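Local coordinates for protein ornithine cyclodeaminase (Methanococcus maripaludis S2, PDB 3C2Q) that converts L-ornithine to L-proline with release of ammonia, using NAD(+) as cofactor, at residues B[34-39]-B[82-87]; B[41-46]-B[61-66]; B[154-159]-B[228-233]; B[162-167]-B[237-242]; B[215-220]-B[251-256]. One frame throughout, in Å; residues are numbered along the deposited sequence.

In the fold
From the N terminus, contact 1 pairs strand 34-38 with strand 84-86 and closes a loop of 42 residues. Contact 2 is nested inside that loop. It joins strands 41-46 and 62-66 of the same mixed sheet, and strand 34-38 lies beside 41-46, so the two contacts touch. Contacts 3, 4 and 5 come later in the chain, in the Rossmann-fold part. Their segments alternate, so each of the three crosses the other two. Contact 3 packs two helices. Contact 4 pairs the strands that follow those helices. Contact 5 ties a helix start to the loop after strand 241-244. Tyr241 of contact 4 hydrogen-bonds to Asp255 of contact 5.

Contact 1. Residues B[34-39]-B[82-87]; sequences THVKVN and NGIRVM
The His35 ring is held by Met87 and Arg85. The CE methyl of Met87, a selenomethionine, sits over the centre of one ring face, 3.4 Å from the centroid and 8° off the normal: a CH-pi contact. At the ring edge, Arg85 NH2 gives a fairly straight hydrogen bond to His35 ND1, 2.8 Å. Arg85 NE donates to the same ND1 at 3.3 Å, with a more bent angle of 138°. ND1 lies in the guanidinium plane, while the ring and guanidinium planes are steeply turned against each other. As an acceptor, ND1 probably carries no proton, which would leave the ring neutral. Arg85 reaches it because its chain bends at chi3 (75°), which turns NE back toward the ring. Trp42 of the next strand makes a cation-pi contact with the guanidinium.

Behind these groups, the backbones fix His35 and Arg85 as a hydrogen-bonded pair. His35 N donates to Arg85 O at 2.8 Å, and Arg85 N returns a bond to His35 O. Lys37 N donates to Gly83 O. On the other face, Thr34 lies beside Val86, and Val36 CG1 meets Ile84 CG2 at 4.2 Å. Val86 also packs on Leu98 of a neighbouring subunit. This is antiparallel pairing of strands 34-38 and 84-86, at one edge of the mixed sheet within this chain.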
# COMPACT_ATOMS: atom_id res chain seq x y z
N THR B 34 -31.00 -2.07 -17.70
CA THR B 34 -31.54 -0.89 -18.41
C THR B 34 -32.75 -1.34 -19.24
O THR B 34 -32.75 -2.46 -19.77
CB THR B 34 -30.44 -0.28 -19.32
OG1 THR B 34 -29.32 0.11 -18.51
CG2 THR B 34 -30.97 0.96 -20.14
N HIS B 35 -33.78 -0.49 -19.33
CA HIS B 35 -34.91 -0.76 -20.22
C HIS B 35 -34.98 0.34 -21.26
O HIS B 35 -34.56 1.47 -20.99
CB HIS B 35 -36.24 -0.84 -19.45
CG HIS B 35 -36.27 -1.91 -18.40
ND1 HIS B 35 -37.24 -1.96 -17.43
CD2 HIS B 35 -35.46 -2.97 -18.17
CE1 HIS B 35 -37.03 -3.00 -16.64
NE2 HIS B 35 -35.95 -3.62 -17.06
N VAL B 36 -35.45 -0.00 -22.46
CA VAL B 36 -35.60 0.98 -23.54
C VAL B 36 -37.06 1.03 -24.06
O VAL B 36 -37.71 0.01 -24.19
CB VAL B 36 -34.65 0.72 -24.72
CG1 VAL B 36 -33.20 1.11 -24.34
CG2 VAL B 36 -34.73 -0.76 -25.18
N LYS B 37 -37.56 2.23 -24.34
CA LYS B 37 -38.94 2.35 -24.82
C LYS B 37 -38.95 2.31 -26.33
O LYS B 37 -38.36 3.17 -27.01
CB LYS B 37 -39.59 3.63 -24.31
CG LYS B 37 -41.11 3.62 -24.45
CD LYS B 37 -41.74 4.79 -23.77
CE LYS B 37 -43.24 4.85 -24.03
NZ LYS B 37 -43.90 5.75 -23.03
N VAL B 38 -39.59 1.27 -26.85
CA VAL B 38 -39.65 1.01 -28.28
C VAL B 38 -41.11 0.70 -28.66
O VAL B 38 -41.74 -0.19 -28.08
CB VAL B 38 -38.71 -0.16 -28.68
CG1 VAL B 38 -38.78 -0.44 -30.18
CG2 VAL B 38 -37.23 0.15 -28.25
N ASN B 39 -41.62 1.44 -29.66
CA ASN B 39 -43.02 1.32 -30.10
C ASN B 39 -43.94 1.30 -28.89
O ASN B 39 -44.73 0.37 -28.70
CB ASN B 39 -43.21 0.09 -30.98
CG ASN B 39 -42.48 0.20 -32.32
OD1 ASN B 39 -41.86 -0.76 -32.79
ND2 ASN B 39 -42.53 1.39 -32.94
N ASN B 82 -32.99 9.70 -23.98
CA ASN B 82 -34.46 9.62 -23.93
C ASN B 82 -34.96 8.21 -24.10
O ASN B 82 -34.35 7.41 -24.82
CB ASN B 82 -35.10 10.47 -25.04
CG ASN B 82 -34.86 11.97 -24.85
OD1 ASN B 82 -34.86 12.71 -25.84
ND2 ASN B 82 -34.65 12.41 -23.60
N GLY B 83 -36.10 7.91 -23.48
CA GLY B 83 -36.73 6.60 -23.61
C GLY B 83 -35.89 5.49 -22.99
O GLY B 83 -35.92 4.35 -23.46
N ILE B 84 -35.12 5.84 -21.95
CA ILE B 84 -34.38 4.81 -21.20
C ILE B 84 -34.67 4.90 -19.71
O ILE B 84 -34.94 5.98 -19.18
CB ILE B 84 -32.84 4.84 -21.47
CG1 ILE B 84 -32.17 5.94 -20.67
CG2 ILE B 84 -32.52 5.05 -22.95
CD1 ILE B 84 -30.67 5.70 -20.45
N ARG B 85 -34.62 3.74 -19.06
CA ARG B 85 -34.84 3.60 -17.62
C ARG B 85 -33.72 2.71 -17.06
O ARG B 85 -33.59 1.55 -17.46
CB ARG B 85 -36.21 2.97 -17.44
CG ARG B 85 -36.68 2.71 -16.05
CD ARG B 85 -38.19 2.31 -16.11
NE ARG B 85 -38.45 0.94 -16.59
CZ ARG B 85 -39.66 0.47 -16.92
NH1 ARG B 85 -40.73 1.25 -16.83
NH2 ARG B 85 -39.82 -0.77 -17.34
N VAL B 86 -32.90 3.26 -16.16
CA VAL B 86 -31.73 2.54 -15.63
C VAL B 86 -32.03 2.25 -14.16
O VAL B 86 -32.42 3.15 -13.43
CB VAL B 86 -30.44 3.39 -15.73
CG1 VAL B 86 -29.20 2.59 -15.23
CG2 VAL B 86 -30.19 3.91 -17.19
N MSE B 87 -31.84 1.00 -13.74
CA MSE B 87 -32.19 0.55 -12.38
C MSE B 87 -30.94 0.22 -11.55
O MSE B 87 -30.51 -0.92 -11.55
CB MSE B 87 -33.03 -0.72 -12.45
CG MSE B 87 -34.51 -0.51 -12.23
SE MSE B 87 -35.34 0.19 -13.85
CE MSE B 87 -34.56 -1.03 -15.19

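Contact 2. Residues B[41-46]-B[61-66]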
# COMPACT_ATOMS: atom_id res chain seq x y z
N GLU B 41 -43.59 0.47 -25.85
CA GLU B 41 -43.44 -0.57 -24.83
C GLU B 41 -42.01 -0.55 -24.28
O GLU B 41 -41.07 -0.29 -25.02
CB GLU B 41 -43.69 -1.96 -25.42
CG GLU B 41 -45.07 -2.23 -25.97
CD GLU B 41 -45.02 -3.31 -27.04
OE1 GLU B 41 -44.63 -4.46 -26.71
OE2 GLU B 41 -45.35 -3.00 -28.22
N TRP B 42 -41.87 -0.87 -22.99
CA TRP B 42 -40.55 -1.02 -22.39
C TRP B 42 -40.00 -2.40 -22.69
O TRP B 42 -40.64 -3.42 -22.44
CB TRP B 42 -40.59 -0.76 -20.89
CG TRP B 42 -40.82 0.67 -20.56
CD1 TRP B 42 -42.00 1.24 -20.19
CD2 TRP B 42 -39.85 1.73 -20.59
NE1 TRP B 42 -41.83 2.59 -19.98
CE2 TRP B 42 -40.52 2.92 -20.22
CE3 TRP B 42 -38.48 1.79 -20.89
CZ2 TRP B 42 -39.87 4.16 -20.12
CZ3 TRP B 42 -37.83 3.02 -20.79
CH2 TRP B 42 -38.53 4.20 -20.41
N ILE B 43 -38.81 -2.42 -23.28
CA ILE B 43 -38.11 -3.65 -23.57
C ILE B 43 -36.94 -3.78 -22.58
O ILE B 43 -36.21 -2.82 -22.39
CB ILE B 43 -37.54 -3.65 -25.01
CG1 ILE B 43 -38.66 -3.53 -26.06
CG2 ILE B 43 -36.74 -4.93 -25.25
CD1 ILE B 43 -38.15 -3.65 -27.48
N GLU B 44 -36.76 -4.95 -21.99
CA GLU B 44 -35.64 -5.16 -21.07
C GLU B 44 -34.39 -5.45 -21.88
O GLU B 44 -34.35 -6.42 -22.63
CB GLU B 44 -35.92 -6.30 -20.11
CG GLU B 44 -37.29 -6.18 -19.41
CD GLU B 44 -37.43 -7.10 -18.18
OE1 GLU B 44 -36.51 -7.92 -17.90
OE2 GLU B 44 -38.47 -6.98 -17.49
N VAL B 45 -33.35 -4.62 -21.74
CA VAL B 45 -32.10 -4.84 -22.46
C VAL B 45 -31.33 -6.03 -21.85
O VAL B 45 -30.95 -5.99 -20.66
CB VAL B 45 -31.23 -3.56 -22.51
CG1 VAL B 45 -30.00 -3.79 -23.35
CG2 VAL B 45 -32.05 -2.36 -23.06
N ALA B 46 -31.08 -7.05 -22.67
CA ALA B 46 -30.40 -8.25 -22.23
C ALA B 46 -28.93 -7.96 -21.85
O ALA B 46 -28.24 -7.18 -22.51
CB ALA B 46 -30.45 -9.33 -23.32
N LYS B 61 -39.06 -7.24 -30.65
CA LYS B 61 -39.32 -6.68 -29.31
C LYS B 61 -38.24 -7.15 -28.30
O LYS B 61 -38.53 -7.64 -27.21
CB LYS B 61 -40.73 -7.01 -28.81
CG LYS B 61 -41.82 -6.43 -29.70
CD LYS B 61 -43.17 -6.99 -29.36
CE LYS B 61 -44.24 -6.16 -30.07
NZ LYS B 61 -45.54 -6.23 -29.35
N ARG B 62 -36.99 -7.00 -28.72
CA ARG B 62 -35.85 -7.29 -27.85
C ARG B 62 -34.72 -6.29 -28.07
O ARG B 62 -34.70 -5.56 -29.07
CB ARG B 62 -35.39 -8.75 -27.97
CG ARG B 62 -34.78 -9.13 -29.30
CD ARG B 62 -34.33 -10.60 -29.28
NE ARG B 62 -33.70 -10.96 -30.55
CZ ARG B 62 -32.39 -10.87 -30.82
NH1 ARG B 62 -31.53 -10.47 -29.88
NH2 ARG B 62 -31.95 -11.21 -32.02
N ALA B 63 -33.81 -6.23 -27.09
CA ALA B 63 -32.62 -5.39 -27.19
C ALA B 63 -31.54 -6.09 -26.37
O ALA B 63 -31.84 -6.86 -25.46
CB ALA B 63 -32.89 -3.97 -26.68
N GLU B 64 -30.29 -5.87 -26.76
CA GLU B 64 -29.17 -6.46 -26.03
C GLU B 64 -28.00 -5.46 -25.92
O GLU B 64 -27.88 -4.50 -26.70
CB GLU B 64 -28.75 -7.80 -26.65
CG GLU B 64 -28.05 -7.68 -27.96
CD GLU B 64 -27.58 -9.03 -28.43
OE1 GLU B 64 -26.57 -9.56 -27.91
OE2 GLU B 64 -28.25 -9.58 -29.32
N THR B 65 -27.16 -5.72 -24.92
CA THR B 65 -25.98 -4.90 -24.66
C THR B 65 -24.84 -5.56 -25.42
O THR B 65 -24.44 -6.70 -25.09
CB THR B 65 -25.63 -4.90 -23.12
OG1 THR B 65 -26.76 -4.50 -22.35
CG2 THR B 65 -24.45 -3.94 -22.83
N LYS B 66 -24.33 -4.85 -26.43
CA LYS B 66 -23.24 -5.33 -27.27
C LYS B 66 -21.99 -4.47 -27.08
O LYS B 66 -22.07 -3.25 -27.05
CB LYS B 66 -23.60 -5.24 -28.77
CG LYS B 66 -24.59 -6.26 -29.30
CD LYS B 66 -24.41 -6.30 -30.82
CE LYS B 66 -25.36 -7.26 -31.54
NZ LYS B 66 -25.03 -7.24 -33.03
O HOH W 1 -34.69 -7.96 -24.76
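In Ile43, CG1 lies anti to the carbonyl carbon (chi1 -62°), leaving CG2 anti to the backbone N, where it rests on Arg62 CA at 3.6 Å. An extended chi2 (-175°) carries Ile43 CD1 on to Lys61 C, also 3.6 Å. Val45 CG2 and Ile43 CG2 both touch the small CB of Ala63. Val45 CG1 reaches Thr65 OG1 at 3.5 Å. Lys61 NZ makes a salt bridge to the Glu41 carboxylate through two weak hydrogen bonds, to OE1 and OE2.

The strand axes run 30° apart, and direct backbone bonds join them at Ala46. Ala46 N donates to Ala63 O at 2.9 Å in a nearly straight bond, and Thr65 N donates to Ala46 O. Before that point a water spans the gap, donating to Glu44 O and accepting from Ala63 N.

Lys61 and Arg62 both face Tyr57 and form a G1 beta bulge. The whole is a parallel pair within a mixed sheet, sharing strand 62-66 with the antiparallel hairpin 53-57/62-66.

Contact 3. Residues B[154-159]-B[228-233]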
# COMPACT_ATOMS: atom_id res chain seq x y z
N ALA B 154 -7.77 -24.79 0.80
CA ALA B 154 -9.06 -24.30 1.24
C ALA B 154 -9.99 -24.07 0.07
O ALA B 154 -11.16 -24.50 0.10
CB ALA B 154 -8.91 -23.01 2.10
N LEU B 155 -9.47 -23.45 -0.99
CA LEU B 155 -10.29 -23.19 -2.18
C LEU B 155 -10.66 -24.49 -2.87
O LEU B 155 -11.81 -24.66 -3.30
CB LEU B 155 -9.58 -22.26 -3.16
CG LEU B 155 -10.35 -21.95 -4.45
CD1 LEU B 155 -11.77 -21.46 -4.13
CD2 LEU B 155 -9.58 -20.93 -5.29
N ALA B 156 -9.72 -25.42 -2.96
CA ALA B 156 -10.02 -26.73 -3.60
C ALA B 156 -11.15 -27.47 -2.86
O ALA B 156 -12.03 -28.06 -3.47
CB ALA B 156 -8.76 -27.60 -3.64
N LYS B 157 -11.10 -27.42 -1.53
CA LYS B 157 -12.18 -27.95 -0.71
C LYS B 157 -13.56 -27.31 -0.96
O LYS B 157 -14.59 -28.03 -1.00
CB LYS B 157 -11.78 -27.91 0.77
CG LYS B 157 -12.80 -28.56 1.72
CD LYS B 157 -13.00 -30.03 1.43
CE LYS B 157 -11.78 -30.83 1.83
NZ LYS B 157 -12.11 -32.30 1.86
N MSE B 158 -13.62 -25.99 -1.15
CA MSE B 158 -14.88 -25.33 -1.49
C MSE B 158 -15.43 -25.84 -2.82
O MSE B 158 -16.63 -26.03 -2.94
CB MSE B 158 -14.74 -23.79 -1.51
CG MSE B 158 -14.38 -23.23 -0.15
SE MSE B 158 -13.83 -21.32 -0.33
CE MSE B 158 -12.93 -21.16 1.41
N VAL B 159 -14.55 -26.05 -3.79
CA VAL B 159 -14.94 -26.66 -5.07
C VAL B 159 -15.49 -28.09 -4.83
O VAL B 159 -16.60 -28.41 -5.27
CB VAL B 159 -13.76 -26.73 -6.07
CG1 VAL B 159 -14.19 -27.35 -7.38
CG2 VAL B 159 -13.19 -25.29 -6.36
N GLU B 228 -4.85 -34.06 -6.99
CA GLU B 228 -5.39 -33.20 -5.93
C GLU B 228 -5.30 -31.74 -6.38
O GLU B 228 -4.58 -31.43 -7.35
CB GLU B 228 -4.60 -33.38 -4.61
CG GLU B 228 -3.19 -32.82 -4.69
CD GLU B 228 -2.32 -33.03 -3.43
OE1 GLU B 228 -2.16 -34.18 -2.98
OE2 GLU B 228 -1.76 -32.04 -2.90
N GLY B 229 -6.03 -30.86 -5.69
CA GLY B 229 -5.88 -29.41 -5.91
C GLY B 229 -7.13 -28.83 -6.56
O GLY B 229 -8.16 -29.50 -6.77
N ILE B 230 -7.05 -27.53 -6.86
CA ILE B 230 -8.20 -26.80 -7.38
C ILE B 230 -8.62 -27.30 -8.77
O ILE B 230 -9.80 -27.55 -8.99
CB ILE B 230 -7.89 -25.27 -7.44
CG1 ILE B 230 -7.64 -24.70 -6.04
CG2 ILE B 230 -9.04 -24.54 -8.16
CD1 ILE B 230 -6.69 -23.41 -6.06
N MSE B 231 -7.68 -27.39 -9.70
CA MSE B 231 -8.00 -27.78 -11.08
C MSE B 231 -8.50 -29.24 -11.09
O MSE B 231 -9.48 -29.55 -11.77
CB MSE B 231 -6.76 -27.64 -11.99
CG MSE B 231 -6.07 -26.25 -11.95
SE MSE B 231 -7.44 -24.84 -12.15
CE MSE B 231 -7.91 -25.18 -13.92
N TYR B 232 -7.85 -30.10 -10.31
CA TYR B 232 -8.34 -31.47 -10.08
C TYR B 232 -9.81 -31.51 -9.62
O TYR B 232 -10.64 -32.20 -10.22
CB TYR B 232 -7.45 -32.20 -9.08
CG TYR B 232 -7.98 -33.55 -8.63
CD1 TYR B 232 -7.69 -34.72 -9.35
CD2 TYR B 232 -8.78 -33.66 -7.48
CE1 TYR B 232 -8.19 -35.98 -8.92
CE2 TYR B 232 -9.28 -34.92 -7.04
CZ TYR B 232 -8.97 -36.06 -7.78
OH TYR B 232 -9.46 -37.29 -7.37
N GLN B 233 -10.14 -30.75 -8.59
CA GLN B 233 -11.51 -30.72 -8.15
C GLN B 233 -12.48 -30.18 -9.19
O GLN B 233 -13.65 -30.60 -9.20
CB GLN B 233 -11.68 -29.99 -6.83
CG GLN B 233 -11.00 -30.70 -5.66
CD GLN B 233 -11.64 -32.03 -5.27
OE1 GLN B 233 -12.79 -32.32 -5.64
NE2 GLN B 233 -10.89 -32.84 -4.53
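The flat peptide group between Gly229 and Ile230 turns one face to Ala156. Ala156 CB sits over it, 3.6 Å from Gly229 C and just as near Ile230 N. The methyl thus lies above the C-N bond of this peptide.

Gln233 CG is anti to its carbonyl carbon (chi1 -66°) and rests on Ala156 O at 3.6 Å. Its CB meets Val159 CG1 at 3.7 Å. These contacts join helix 152-160 to the first turn of helix 230-237, two helices of the Rossmann-fold part. Strand 166-170 lies beside the contact, where Ile167 touches both Val159 and Ile230. Gly229 is the N-cap of the second helix and brings its backbone close to Ala156. The N-H groups of Ile230 and Met231 are hydrogen-bonded to Asp177 OD1 and OD2 respectively.

Closer to Leu155, Ile230 CG1 touches Ala156 CB at 3.9 Å. Ile230 CD1 goes on to Leu155 CD2, also 3.9 Å, the two side chains crossing obliquely. No hydrogen bond passes between the segments.

Contact 4. Residues B[162-167]-B[237-242]; sequences GYIQAI and NNIPYV
Ile239 points its side chain at the bend before strand 166-170, toward Ile164 and Gln165. Its CG1, anti to the carbonyl carbon (chi1 -73°), comes against Ile164 O at 3.2 Å. Its CG2 rests on Gln165 C at 3.7 Å. The Pro240 ring lies next to this, with CD 3.2 Å from Gln165 O.

Further on, Ile167 and Tyr241 stand on the same face of the sheet. They meet at their roots, CB to CB at 4.2 Å. The Tyr241 ring then leads away, and its OH hydrogen-bonds to Asp255. Helices 152-160 and 230-237 pack on Ile167 from this side.

The backbones pair in parallel. Ile167 N donates to Pro240 O at 3.1 Å, and Val242 N donates to Ile167 O at 2.9 Å. Pro240 has no N-H, and its carbonyl takes the first of these bonds. Two main-chain hydrogen bonds thus join strand 241-244, outermost in this chain's parallel Rossmann sheet, to its neighbour, while side-chain carbons of Ile239 and Pro240 pack against main-chain carbonyls and the apolar pairs stay looser.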
# COMPACT_ATOMS: atom_id res chain seq x y z
N GLY B 162 -19.00 -28.26 -3.40
CA GLY B 162 -20.07 -27.78 -4.25
C GLY B 162 -20.41 -26.31 -4.16
O GLY B 162 -21.43 -25.89 -4.72
N TYR B 163 -19.56 -25.51 -3.48
CA TYR B 163 -19.81 -24.06 -3.38
C TYR B 163 -19.52 -23.26 -4.66
O TYR B 163 -20.02 -22.16 -4.83
CB TYR B 163 -19.02 -23.43 -2.22
CG TYR B 163 -19.51 -23.83 -0.86
CD1 TYR B 163 -20.58 -23.18 -0.25
CD2 TYR B 163 -18.91 -24.88 -0.19
CE1 TYR B 163 -21.04 -23.59 1.00
CE2 TYR B 163 -19.35 -25.28 1.06
CZ TYR B 163 -20.41 -24.63 1.65
OH TYR B 163 -20.81 -25.06 2.91
N ILE B 164 -18.71 -23.82 -5.54
CA ILE B 164 -18.13 -23.07 -6.65
C ILE B 164 -18.65 -23.57 -7.99
O ILE B 164 -18.39 -24.70 -8.33
CB ILE B 164 -16.56 -23.18 -6.64
CG1 ILE B 164 -15.96 -22.84 -5.25
CG2 ILE B 164 -15.95 -22.36 -7.75
CD1 ILE B 164 -16.49 -21.58 -4.64
N GLN B 165 -19.30 -22.70 -8.78
CA GLN B 165 -19.83 -23.11 -10.10
C GLN B 165 -18.97 -22.67 -11.30
O GLN B 165 -19.20 -23.08 -12.44
CB GLN B 165 -21.28 -22.64 -10.26
CG GLN B 165 -22.30 -23.47 -9.43
CD GLN B 165 -22.09 -23.42 -7.92
OE1 GLN B 165 -22.17 -22.36 -7.30
NE2 GLN B 165 -21.81 -24.58 -7.31
N ALA B 166 -17.94 -21.85 -11.06
CA ALA B 166 -17.04 -21.46 -12.11
C ALA B 166 -15.78 -20.87 -11.51
O ALA B 166 -15.85 -20.26 -10.44
CB ALA B 166 -17.71 -20.42 -13.10
N ILE B 167 -14.67 -21.03 -12.23
CA ILE B 167 -13.39 -20.35 -11.88
C ILE B 167 -12.81 -19.64 -13.08
O ILE B 167 -12.61 -20.23 -14.14
CB ILE B 167 -12.32 -21.33 -11.31
CG1 ILE B 167 -12.81 -21.93 -9.98
CG2 ILE B 167 -10.95 -20.60 -11.12
CD1 ILE B 167 -11.79 -22.81 -9.26
N ASN B 237 -15.57 -32.51 -10.47
CA ASN B 237 -16.89 -32.05 -10.14
C ASN B 237 -17.57 -31.35 -11.30
O ASN B 237 -18.64 -30.79 -11.13
CB ASN B 237 -16.85 -31.18 -8.87
CG ASN B 237 -16.50 -31.98 -7.65
OD1 ASN B 237 -17.35 -32.70 -7.12
ND2 ASN B 237 -15.25 -31.90 -7.21
N ASN B 238 -16.94 -31.43 -12.47
CA ASN B 238 -17.43 -30.79 -13.69
C ASN B 238 -17.71 -29.29 -13.49
O ASN B 238 -18.76 -28.78 -13.91
CB ASN B 238 -18.67 -31.52 -14.24
CG ASN B 238 -18.46 -33.03 -14.33
OD1 ASN B 238 -19.22 -33.80 -13.74
ND2 ASN B 238 -17.42 -33.46 -15.05
N ILE B 239 -16.76 -28.60 -12.83
CA ILE B 239 -16.85 -27.15 -12.67
C ILE B 239 -16.08 -26.50 -13.80
O ILE B 239 -14.91 -26.77 -13.95
CB ILE B 239 -16.31 -26.68 -11.30
CG1 ILE B 239 -17.30 -27.06 -10.22
CG2 ILE B 239 -16.18 -25.13 -11.24
CD1 ILE B 239 -16.88 -28.20 -9.42
N PRO B 240 -16.74 -25.67 -14.61
CA PRO B 240 -16.07 -25.05 -15.73
C PRO B 240 -15.06 -23.99 -15.25
O PRO B 240 -15.28 -23.36 -14.22
CB PRO B 240 -17.20 -24.35 -16.48
CG PRO B 240 -18.20 -24.08 -15.46
CD PRO B 240 -18.15 -25.26 -14.52
N TYR B 241 -13.98 -23.83 -15.99
CA TYR B 241 -13.03 -22.77 -15.70
C TYR B 241 -12.65 -22.10 -17.00
O TYR B 241 -12.81 -22.68 -18.10
CB TYR B 241 -11.80 -23.29 -14.95
CG TYR B 241 -11.13 -24.50 -15.58
CD1 TYR B 241 -10.18 -24.34 -16.58
CD2 TYR B 241 -11.41 -25.79 -15.13
CE1 TYR B 241 -9.56 -25.44 -17.17
CE2 TYR B 241 -10.79 -26.90 -15.69
CZ TYR B 241 -9.88 -26.72 -16.72
OH TYR B 241 -9.25 -27.79 -17.29
N VAL B 242 -12.16 -20.87 -16.89
CA VAL B 242 -11.68 -20.15 -18.04
C VAL B 242 -10.31 -19.66 -17.64
O VAL B 242 -10.20 -18.91 -16.67
CB VAL B 242 -12.62 -18.95 -18.38
CG1 VAL B 242 -12.09 -18.17 -19.56
CG2 VAL B 242 -14.06 -19.41 -18.64

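Contact 5. Residues B[215-220]-B[251-256]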
# COMPACT_ATOMS: atom_id res chain seq x y z
N GLY B 215 -1.33 -33.37 -22.30
CA GLY B 215 -2.21 -32.81 -23.37
C GLY B 215 -3.18 -31.72 -22.94
O GLY B 215 -3.58 -30.88 -23.74
N ASN B 216 -3.60 -31.76 -21.67
CA ASN B 216 -4.45 -30.77 -21.04
C ASN B 216 -4.62 -31.21 -19.60
O ASN B 216 -4.08 -32.28 -19.21
CB ASN B 216 -5.80 -30.55 -21.77
CG ASN B 216 -6.59 -31.86 -22.01
OD1 ASN B 216 -6.71 -32.72 -21.14
ND2 ASN B 216 -7.16 -31.98 -23.20
N ILE B 217 -5.31 -30.40 -18.79
CA ILE B 217 -5.55 -30.75 -17.38
C ILE B 217 -6.40 -32.02 -17.23
O ILE B 217 -6.02 -32.93 -16.45
CB ILE B 217 -6.18 -29.57 -16.60
CG1 ILE B 217 -5.15 -28.43 -16.48
CG2 ILE B 217 -6.69 -30.04 -15.22
CD1 ILE B 217 -5.74 -27.16 -15.96
N LYS B 218 -7.51 -32.09 -17.95
CA LYS B 218 -8.39 -33.27 -17.92
C LYS B 218 -7.65 -34.59 -18.17
O LYS B 218 -7.84 -35.55 -17.43
CB LYS B 218 -9.55 -33.10 -18.90
CG LYS B 218 -10.55 -34.28 -18.91
CD LYS B 218 -11.78 -33.90 -19.70
CE LYS B 218 -12.90 -34.93 -19.56
NZ LYS B 218 -14.19 -34.42 -20.16
N ASN B 219 -6.78 -34.61 -19.18
CA ASN B 219 -5.97 -35.80 -19.48
C ASN B 219 -5.03 -36.17 -18.34
O ASN B 219 -4.83 -37.36 -18.05
CB ASN B 219 -5.11 -35.59 -20.73
CG ASN B 219 -5.92 -35.63 -22.01
OD1 ASN B 219 -7.12 -35.85 -21.98
ND2 ASN B 219 -5.26 -35.37 -23.14
N ALA B 220 -4.41 -35.16 -17.73
CA ALA B 220 -3.55 -35.36 -16.56
C ALA B 220 -4.30 -35.94 -15.36
O ALA B 220 -3.72 -36.68 -14.57
CB ALA B 220 -2.84 -34.02 -16.16
N GLY B 251 5.08 -20.38 -20.85
CA GLY B 251 4.62 -21.75 -20.91
C GLY B 251 3.16 -21.91 -20.60
O GLY B 251 2.81 -22.55 -19.59
N PRO B 252 2.26 -21.39 -21.48
CA PRO B 252 0.88 -21.55 -21.11
C PRO B 252 0.54 -23.02 -21.33
O PRO B 252 0.97 -23.58 -22.33
CB PRO B 252 0.12 -20.70 -22.14
CG PRO B 252 1.00 -20.68 -23.31
CD PRO B 252 2.43 -20.72 -22.78
N ILE B 253 -0.25 -23.61 -20.45
CA ILE B 253 -0.72 -24.98 -20.66
C ILE B 253 -1.82 -25.02 -21.72
O ILE B 253 -2.38 -23.97 -22.10
CB ILE B 253 -1.17 -25.63 -19.32
CG1 ILE B 253 -2.22 -24.75 -18.62
CG2 ILE B 253 0.07 -25.89 -18.44
CD1 ILE B 253 -3.09 -25.44 -17.60
N PRO B 254 -2.11 -26.21 -22.27
CA PRO B 254 -3.03 -26.22 -23.41
C PRO B 254 -4.42 -25.65 -23.11
O PRO B 254 -5.06 -25.13 -24.03
CB PRO B 254 -3.07 -27.71 -23.81
CG PRO B 254 -1.74 -28.28 -23.28
CD PRO B 254 -1.57 -27.56 -21.97
N ASP B 255 -4.89 -25.70 -21.86
CA ASP B 255 -6.21 -25.18 -21.52
C ASP B 255 -6.35 -23.64 -21.66
O ASP B 255 -7.47 -23.12 -21.70
CB ASP B 255 -6.61 -25.57 -20.08
CG ASP B 255 -6.60 -27.09 -19.83
OD1 ASP B 255 -7.66 -27.63 -19.43
OD2 ASP B 255 -5.53 -27.71 -19.98
N VAL B 256 -5.23 -22.93 -21.73
CA VAL B 256 -5.23 -21.46 -21.70
C VAL B 256 -5.74 -20.90 -23.03
O VAL B 256 -5.32 -21.37 -24.11
CB VAL B 256 -3.80 -20.95 -21.36
CG1 VAL B 256 -3.64 -19.45 -21.69
CG2 VAL B 256 -3.51 -21.23 -19.86
O HOH W 2 -8.61 -30.04 -19.82
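Ile217 can be followed outward along its contacts with Asp255 and Ile253. Its CB lies 3.7 Å from Asp255 OD1. CG1, anti to the carbonyl carbon (chi1 -68°), meets Asp255 OD2 at 3.6 Å and has Ile253 CD1 beside it. CD1 ends on Ile253 CD1 at 3.6 Å. The Ile217 side chain as a whole crosses that of Asp255 at about a right angle.

The backbone N of Ile217 donates to Asp255 OD2 at 2.9 Å, and OD2 accepts with its syn lone pair, on the side of OD1. Asp255 OD1 takes a bond from a water at 2.6 Å, and this water accepts from Lys218 N. OD1 is also hydrogen-bonded to Tyr241 OH. Asn216 is the N-cap, and its OD1 accepts from Asn219 N at 2.7 Å. Nearby, Pro254 CB packs on Gly215 O at 3.2 Å.

Asp255 lies in a type I turn from Ile253 to Val256. The same loop is bonded through Ile253 N and Gly251 O to Asn171, which probably binds NAD(+). The chemistry is that of a helix start: Asn216, Asp255 and a water take up the N-H groups of the first turn. The carboxylate there would probably be stabilised by the helix dipole.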